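Local coordinates for O-succinylhomoserine sulfhydrylase (Mycobacterium tuberculosis, PDB 3NDN), which catalyses the pyridoxal 5'-phosphate-dependent formation of L-homocysteine from O-succinyl-L-homoserine and hydrogen sulfide, a step of methionine biosynthesis, at the interface of chains A and B and the interface of chains A and C. Sequence-based numbering; all coordinates share one arbitrary frame. Chains: chain A/B/C, O-succinylhomoserine sulfhydrylase.

In this homotetramer contact 1 and contact 2 both belong to the two-fold interface of chains A and B, with C-alpha centres about 30 Å apart; contact 3, on the A and C interface, lies about 30 Å from contact 1 and about 50 Å from contact 2. Arg33, Arg38 and Lys364 recur in contacts 1 and 2 with the chains exchanged. Strand 355-356 supplies the Asp355 carboxylate to contact 2 and backbone groups and apolar side-chain atoms to contact 3, while Ser357 takes part in contacts 1 and 3, so neighbouring residues join one subunit to different partners.

Contact 1: the interface of chains A and B. Residues chain A 33, 38, 44-45, 272; chain B 232-233, 357, 362, 364.
A:Lys272 and B:Gln232 run past each other in opposite directions, each giving its side-chain donor to the other's backbone carbonyl. The amide NE2 of B:Gln232 lies 2.9 Å from A:Lys272 O, in the last turn of helix 264-273; the bond stays in the plane of the amide but is tilted from that of the carbonyl. In return the side-chain amine NZ of A:Lys272 meets a lone pair of B:Gln232 O at 3.1 Å. Bends at chi2 and chi3 (-59° and -79°) turn the lysine tip back for this exchange. B:Lys364 crosses A:Arg33 at a slant, its CB 3.5 Å from A:Arg33 NH2, and B:Lys364 CE comes within 3.8 Å of A:Thr44 O. B:Lys364 NZ lies 4.1 Å from A:Lys272 NZ, which may make it costly for both to carry charge. The oxygen A:Thr44 O is held by A:Arg38 NH2, which approaches a lone pair in plane at 3.1 Å. Within chain B, the backbone N of B:Lys364 bonds to B:Asp362 OD1. Farther out, water 1 links the hydroxyls A:Thr44 OG1 and B:Ser357 OG, at 3.0 and 2.9 Å. These contacts tie the N-terminal segment and helix 264-273 of one subunit to loops of its neighbour and help hold the A-B pair within the tetramer.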
loop_
_atom_site.group_PDB
_atom_site.type_symbol
_atom_site.label_atom_id
_atom_site.label_comp_id
_atom_site.label_asym_id
_atom_site.label_seq_id
_atom_site.Cartn_x
_atom_site.Cartn_y
_atom_site.Cartn_z
ATOM N N ARG A 33 3.026 17.363 13.120
ATOM C CA ARG A 33 3.105 16.362 14.211
ATOM C C ARG A 33 1.909 16.312 15.182
ATOM O O ARG A 33 1.989 15.680 16.250
ATOM C CB ARG A 33 4.462 16.473 14.976
ATOM C CG ARG A 33 5.025 17.885 15.138
ATOM C CD ARG A 33 6.184 17.999 16.156
ATOM N NE ARG A 33 7.506 17.499 15.731
ATOM C CZ ARG A 33 8.018 16.325 16.092
ATOM N NH1 ARG A 33 7.321 15.517 16.878
ATOM N NH2 ARG A 33 9.244 15.959 15.686
ATOM N N ARG A 38 1.599 6.971 18.966
ATOM C CA ARG A 38 2.666 5.987 18.737
ATOM C C ARG A 38 2.433 4.724 19.571
ATOM O O ARG A 38 1.956 4.816 20.715
ATOM C CB ARG A 38 4.057 6.600 19.034
ATOM C CG ARG A 38 4.510 7.631 17.981
ATOM C CD ARG A 38 5.844 8.314 18.335
ATOM N NE ARG A 38 6.380 9.101 17.209
ATOM C CZ ARG A 38 7.025 10.269 17.316
ATOM N NH1 ARG A 38 7.198 10.851 18.507
ATOM N NH2 ARG A 38 7.478 10.884 16.225
ATOM N N THR A 44 8.915 6.406 14.529
ATOM C CA THR A 44 8.932 7.852 14.224
ATOM C C THR A 44 7.747 8.295 13.348
ATOM O O THR A 44 6.994 9.227 13.707
ATOM C CB THR A 44 10.258 8.264 13.575
ATOM O OG1 THR A 44 11.316 7.948 14.485
ATOM C CG2 THR A 44 10.275 9.785 13.290
ATOM N N ALA A 45 7.593 7.607 12.215
ATOM C CA ALA A 45 6.477 7.795 11.281
ATOM C C ALA A 45 5.208 7.028 11.659
ATOM O O ALA A 45 5.268 5.968 12.316
ATOM C CB ALA A 45 6.929 7.434 9.860
ATOM N N LYS A 272 -0.419 12.113 5.855
ATOM C CA LYS A 272 0.930 12.470 5.473
ATOM C C LYS A 272 0.835 13.670 4.496
ATOM O O LYS A 272 1.698 14.532 4.501
ATOM C CB LYS A 272 1.671 11.279 4.827
ATOM C CG LYS A 272 1.901 10.061 5.765
ATOM C CD LYS A 272 2.716 10.418 7.040
ATOM C CE LYS A 272 4.206 10.503 6.765
ATOM N NZ LYS A 272 4.996 10.868 8.003
ATOM N N GLN B 232 9.636 12.238 4.640
ATOM C CA GLN B 232 8.671 12.064 5.724
ATOM C C GLN B 232 8.868 10.762 6.506
ATOM O O GLN B 232 7.970 10.327 7.221
ATOM C CB GLN B 232 7.221 12.175 5.207
ATOM C CG GLN B 232 6.878 13.521 4.497
ATOM C CD GLN B 232 5.450 13.535 3.952
ATOM O OE1 GLN B 232 5.213 13.190 2.794
ATOM N NE2 GLN B 232 4.498 13.915 4.791
ATOM N N GLY B 233 10.046 10.158 6.358
ATOM C CA GLY B 233 10.453 9.037 7.203
ATOM C C GLY B 233 9.759 7.706 7.002
ATOM O O GLY B 233 9.757 6.885 7.936
ATOM N N SER B 357 16.131 11.241 18.156
ATOM C CA SER B 357 16.251 10.219 17.090
ATOM C C SER B 357 17.518 10.380 16.236
ATOM O O SER B 357 18.032 11.500 16.090
ATOM C CB SER B 357 14.987 10.225 16.220
ATOM O OG SER B 357 15.044 9.276 15.164
ATOM N N ASP B 362 13.816 14.419 7.378
ATOM C CA ASP B 362 12.361 14.260 7.687
ATOM C C ASP B 362 11.713 15.633 7.879
ATOM O O ASP B 362 12.373 16.593 8.291
ATOM C CB ASP B 362 12.205 13.416 8.996
ATOM C CG ASP B 362 10.775 12.823 9.226
ATOM O OD1 ASP B 362 9.737 13.340 8.726
ATOM O OD2 ASP B 362 10.680 11.814 9.987
ATOM N N LYS B 364 9.637 16.053 10.244
ATOM C CA LYS B 364 9.714 16.163 11.699
ATOM C C LYS B 364 11.167 16.517 12.106
ATOM O O LYS B 364 12.113 15.879 11.631
ATOM C CB LYS B 364 9.272 14.842 12.349
ATOM C CG LYS B 364 7.767 14.470 12.102
ATOM C CD LYS B 364 7.479 13.082 12.699
ATOM C CE LYS B 364 5.960 12.768 12.759
ATOM N NZ LYS B 364 5.250 12.954 11.467
HETATM O O HOH W 1 13.603 8.623 12.694
#

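Contact 2: the interface of chains A and B. Residues chain A 353-355, 364-365, 400; chain B 19, 21-22, 29, 33, 38.
The guanidinium of B:Arg33 has A:Leu353 O over the centre of one face and A:Lys364 CG toward the rim of the other. In its plane, at the edge, lie carboxylate oxygens of A:Asp355 and A:Glu400. This is an arginine-carboxylate salt-bridge network between subunits of a trans-sulfuration enzyme of the Cys/Met metabolism family. NH1 and NH2 of B:Arg33 converge end-on on A:Asp355 OD2, the NH1 bond being 2.9 Å, while NE reaches the anti lone pair of A:Glu400 OE2 at 3.1 Å. The glutamate carboxylate is nearly coplanar with the guanidinium, 9° apart, whereas that of A:Asp355 is turned 62° from it and is met from above its plane. A bend at chi3 (90°) of B:Arg33 swings the head across A:Leu353.

B:Arg38, extended from CG to NE, comes tip to tip with the same aspartate and grips one oxygen with each nitrogen, NH1 to OD1 at 3.1 Å and NH2 to OD2. Its guanidinium is steeply inclined to the carboxylate, so both oxygens are met from above their plane. Three N-H donors therefore grip OD2, which would be expected to favour the charged carboxylate. Behind A:Glu400, A:Ser365 fixes its rotation: the backbone N takes the syn lone pair of OE2 at 2.8 Å, and the hydroxyl OG bonds to OE1. Water 2 joins A:Asp355 OD1, A:Leu353 O and the side-chain amine NZ of B:Lys19. A:Leu353 CD1 packs against B:Arg33 CD at 3.6 Å and B:Thr29 CG2, and also meets B:Leu21 CD2 and B:Pro22 CD.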
loop_
_atom_site.group_PDB
_atom_site.type_symbol
_atom_site.label_atom_id
_atom_site.label_comp_id
_atom_site.label_asym_id
_atom_site.label_seq_id
_atom_site.Cartn_x
_atom_site.Cartn_y
_atom_site.Cartn_z
ATOM N N LEU A 353 2.529 21.371 -21.891
ATOM C CA LEU A 353 2.950 21.072 -20.505
ATOM C C LEU A 353 1.759 20.773 -19.585
ATOM O O LEU A 353 1.767 19.772 -18.848
ATOM C CB LEU A 353 3.829 22.207 -19.920
ATOM C CG LEU A 353 4.446 22.020 -18.520
ATOM C CD1 LEU A 353 5.554 20.952 -18.509
ATOM C CD2 LEU A 353 4.996 23.330 -17.943
ATOM N N ILE A 354 0.765 21.659 -19.616
ATOM C CA ILE A 354 -0.482 21.522 -18.845
ATOM C C ILE A 354 -1.354 20.417 -19.489
ATOM O O ILE A 354 -1.493 20.395 -20.708
ATOM C CB ILE A 354 -1.226 22.902 -18.786
ATOM C CG1 ILE A 354 -0.385 23.953 -18.037
ATOM C CG2 ILE A 354 -2.631 22.793 -18.161
ATOM C CD1 ILE A 354 -0.798 25.417 -18.296
ATOM N N ASP A 355 -1.884 19.488 -18.673
ATOM C CA ASP A 355 -2.777 18.397 -19.136
ATOM C C ASP A 355 -4.239 18.847 -19.240
ATOM O O ASP A 355 -4.690 19.649 -18.428
ATOM C CB ASP A 355 -2.769 17.187 -18.148
ATOM C CG ASP A 355 -1.424 16.454 -18.064
ATOM O OD1 ASP A 355 -0.876 16.023 -19.104
ATOM O OD2 ASP A 355 -0.936 16.250 -16.922
ATOM N N LYS A 364 0.275 18.724 -10.336
ATOM C CA LYS A 364 0.267 18.847 -11.805
ATOM C C LYS A 364 -0.781 19.879 -12.233
ATOM O O LYS A 364 -1.950 19.785 -11.828
ATOM C CB LYS A 364 -0.044 17.477 -12.445
ATOM C CG LYS A 364 1.076 16.417 -12.299
ATOM C CD LYS A 364 0.615 15.027 -12.770
ATOM C CE LYS A 364 1.743 13.975 -12.767
ATOM N NZ LYS A 364 2.490 13.854 -11.465
ATOM N N SER A 365 -0.385 20.868 -13.050
ATOM C CA SER A 365 -1.344 21.855 -13.549
ATOM C C SER A 365 -2.268 21.248 -14.609
ATOM O O SER A 365 -1.831 20.425 -15.409
ATOM C CB SER A 365 -0.630 23.089 -14.102
ATOM O OG SER A 365 0.024 23.810 -13.067
ATOM N N GLU A 400 4.671 23.326 -10.780
ATOM C CA GLU A 400 5.700 23.576 -11.805
ATOM C C GLU A 400 6.209 25.044 -11.731
ATOM O O GLU A 400 5.539 25.916 -11.150
ATOM C CB GLU A 400 5.195 23.241 -13.220
ATOM C CG GLU A 400 4.536 21.867 -13.377
ATOM C CD GLU A 400 3.013 21.895 -13.202
ATOM O OE1 GLU A 400 2.494 22.712 -12.422
ATOM O OE2 GLU A 400 2.324 21.071 -13.827
ATOM N N LYS B 19 6.917 10.329 -21.373
ATOM C CA LYS B 19 6.236 11.512 -21.930
ATOM C C LYS B 19 7.179 12.708 -22.032
ATOM O O LYS B 19 7.810 13.105 -21.050
ATOM C CB LYS B 19 4.984 11.897 -21.120
ATOM C CG LYS B 19 4.056 12.884 -21.832
ATOM C CD LYS B 19 2.970 13.421 -20.907
ATOM C CE LYS B 19 1.841 14.055 -21.690
ATOM N NZ LYS B 19 2.289 15.310 -22.349
ATOM N N LEU B 21 8.773 16.424 -22.369
ATOM C CA LEU B 21 8.575 17.775 -21.825
ATOM C C LEU B 21 9.121 18.823 -22.804
ATOM O O LEU B 21 10.051 18.525 -23.566
ATOM C CB LEU B 21 9.272 17.921 -20.470
ATOM C CG LEU B 21 8.754 17.147 -19.247
ATOM C CD1 LEU B 21 9.668 17.438 -18.092
ATOM C CD2 LEU B 21 7.305 17.528 -18.886
ATOM N N PRO B 22 8.563 20.052 -22.787
ATOM C CA PRO B 22 9.116 21.093 -23.674
ATOM C C PRO B 22 10.607 21.376 -23.385
ATOM O O PRO B 22 11.080 21.134 -22.270
ATOM C CB PRO B 22 8.268 22.330 -23.339
ATOM C CG PRO B 22 6.997 21.786 -22.793
ATOM C CD PRO B 22 7.407 20.550 -22.019
ATOM N N THR B 29 9.894 21.870 -12.463
ATOM C CA THR B 29 8.951 21.264 -13.418
ATOM C C THR B 29 9.229 19.766 -13.658
ATOM O O THR B 29 8.301 18.948 -13.726
ATOM C CB THR B 29 8.961 22.053 -14.754
ATOM O OG1 THR B 29 8.687 23.422 -14.472
ATOM C CG2 THR B 29 7.905 21.536 -15.742
ATOM N N ARG B 33 6.600 16.380 -13.150
ATOM C CA ARG B 33 6.049 15.572 -14.270
ATOM C C ARG B 33 7.042 14.830 -15.187
ATOM O O ARG B 33 6.635 14.225 -16.191
ATOM C CB ARG B 33 4.968 16.338 -15.076
ATOM C CG ARG B 33 5.094 17.850 -15.128
ATOM C CD ARG B 33 4.243 18.473 -16.229
ATOM N NE ARG B 33 2.877 18.832 -15.836
ATOM C CZ ARG B 33 1.784 18.142 -16.165
ATOM N NH1 ARG B 33 1.879 17.008 -16.860
ATOM N NH2 ARG B 33 0.584 18.571 -15.779
ATOM N N ARG B 38 2.423 6.619 -18.826
ATOM C CA ARG B 38 0.956 6.403 -18.720
ATOM C C ARG B 38 0.453 5.240 -19.575
ATOM O O ARG B 38 0.974 4.987 -20.663
ATOM C CB ARG B 38 0.184 7.691 -19.072
ATOM C CG ARG B 38 0.173 8.755 -17.935
ATOM C CD ARG B 38 -0.388 10.123 -18.397
ATOM N NE ARG B 38 -0.521 11.070 -17.274
ATOM C CZ ARG B 38 -0.513 12.398 -17.372
ATOM N NH1 ARG B 38 -0.360 12.997 -18.556
ATOM N NH2 ARG B 38 -0.656 13.139 -16.271
HETATM O O HOH W 2 1.219 17.347 -20.461
#

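Contact 3: the interface of chains A and C. Residues chain A 54-56; chain C 355-357.
Hydrogen bonds from a hydroxyl and from a backbone amide join A:Tyr54 and A:Tyr56 to C:Ser357 and C:Ile356. The contact pairs a loop of one trans-sulfuration enzyme subunit with the short strand 355-356 of another and the serine that follows it. The hydroxyl OG of C:Ser357 donates to A:Tyr54 O at 2.8 Å, tilted 34° from the carbonyl plane. Placing OG anti to the backbone N (chi1 -178°) points it at this acceptor, and CB follows to 3.4 Å from the same oxygen. In the backbone bond, A:Tyr56 N gives its hydrogen to C:Ile356 O at 3.0 Å.

Water 3 extends the pairing between the chains, 2.8 Å from both C:Ile356 N and A:Tyr56 O. Thus the carbonyl of C:Ile356 is met directly and its amide through solvent, and A:Tyr56 likewise uses both its N and its O.

Apolar contacts lie alongside these polar links. The A:Val55 side chain crosses that of C:Asp355 at a slant, its CG1 methyl 3.7 Å from the methylene CB of C:Asp355. Lying anti to the carbonyl carbon (chi1 -60°), CG1 is the branch that points at chain C. The ring carbon CD2 of A:Tyr56 lies 4.1 Å from the CG2 methyl of C:Ile356.

Carbon also meets carbonyl oxygen in van der Waals contacts. A:Tyr56 CD2 is 3.5 Å from C:Ile356 O, and C:Ile356 CB sits 3.7 Å from A:Tyr56 O, with CD1 a little farther from the same oxygen.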
loop_
_atom_site.group_PDB
_atom_site.type_symbol
_atom_site.label_atom_id
_atom_site.label_comp_id
_atom_site.label_asym_id
_atom_site.label_seq_id
_atom_site.Cartn_x
_atom_site.Cartn_y
_atom_site.Cartn_z
ATOM N N TYR A 54 -11.120 -6.194 16.127
ATOM C CA TYR A 54 -10.215 -6.097 17.287
ATOM C C TYR A 54 -10.490 -7.287 18.239
ATOM O O TYR A 54 -11.543 -7.934 18.147
ATOM C CB TYR A 54 -10.363 -4.730 18.018
ATOM C CG TYR A 54 -10.181 -3.574 17.031
ATOM C CD1 TYR A 54 -8.926 -2.976 16.848
ATOM C CD2 TYR A 54 -11.232 -3.165 16.218
ATOM C CE1 TYR A 54 -8.739 -1.963 15.872
ATOM C CE2 TYR A 54 -11.056 -2.163 15.235
ATOM C CZ TYR A 54 -9.801 -1.559 15.088
ATOM O OH TYR A 54 -9.619 -0.570 14.124
ATOM N N VAL A 55 -9.541 -7.583 19.115
ATOM C CA VAL A 55 -9.697 -8.669 20.097
ATOM C C VAL A 55 -9.756 -8.126 21.536
ATOM O O VAL A 55 -9.354 -6.974 21.789
ATOM C CB VAL A 55 -8.569 -9.739 19.942
ATOM C CG1 VAL A 55 -8.598 -10.350 18.534
ATOM C CG2 VAL A 55 -7.174 -9.139 20.253
ATOM N N TYR A 56 -10.238 -8.943 22.482
ATOM C CA TYR A 56 -10.386 -8.516 23.881
ATOM C C TYR A 56 -9.757 -9.539 24.832
ATOM O O TYR A 56 -9.794 -10.739 24.561
ATOM C CB TYR A 56 -11.877 -8.318 24.244
ATOM C CG TYR A 56 -12.667 -7.569 23.193
ATOM C CD1 TYR A 56 -12.576 -6.176 23.085
ATOM C CD2 TYR A 56 -13.478 -8.250 22.281
ATOM C CE1 TYR A 56 -13.267 -5.477 22.108
ATOM C CE2 TYR A 56 -14.184 -7.554 21.290
ATOM C CZ TYR A 56 -14.080 -6.170 21.213
ATOM O OH TYR A 56 -14.757 -5.459 20.231
ATOM N N ASP C 355 -9.309 -16.458 19.449
ATOM C CA ASP C 355 -9.386 -15.091 20.029
ATOM C C ASP C 355 -10.823 -14.709 20.417
ATOM O O ASP C 355 -11.777 -15.115 19.737
ATOM C CB ASP C 355 -8.880 -14.015 19.022
ATOM C CG ASP C 355 -7.365 -14.117 18.702
ATOM O OD1 ASP C 355 -6.508 -14.044 19.613
ATOM O OD2 ASP C 355 -7.032 -14.212 17.495
ATOM N N ILE C 356 -10.985 -13.909 21.472
ATOM C CA ILE C 356 -12.306 -13.295 21.780
ATOM C C ILE C 356 -12.533 -12.053 20.879
ATOM O O ILE C 356 -11.841 -11.049 21.021
ATOM C CB ILE C 356 -12.452 -12.893 23.279
ATOM C CG1 ILE C 356 -12.328 -14.120 24.200
ATOM C CG2 ILE C 356 -13.797 -12.172 23.540
ATOM C CD1 ILE C 356 -12.094 -13.765 25.661
ATOM N N SER C 357 -13.515 -12.125 19.977
ATOM C CA SER C 357 -13.753 -11.073 18.966
ATOM C C SER C 357 -15.131 -11.269 18.302
ATOM O O SER C 357 -15.604 -12.407 18.221
ATOM C CB SER C 357 -12.671 -11.121 17.889
ATOM O OG SER C 357 -12.837 -10.078 16.922
HETATM O O HOH W 3 -8.858 -12.837 23.030
#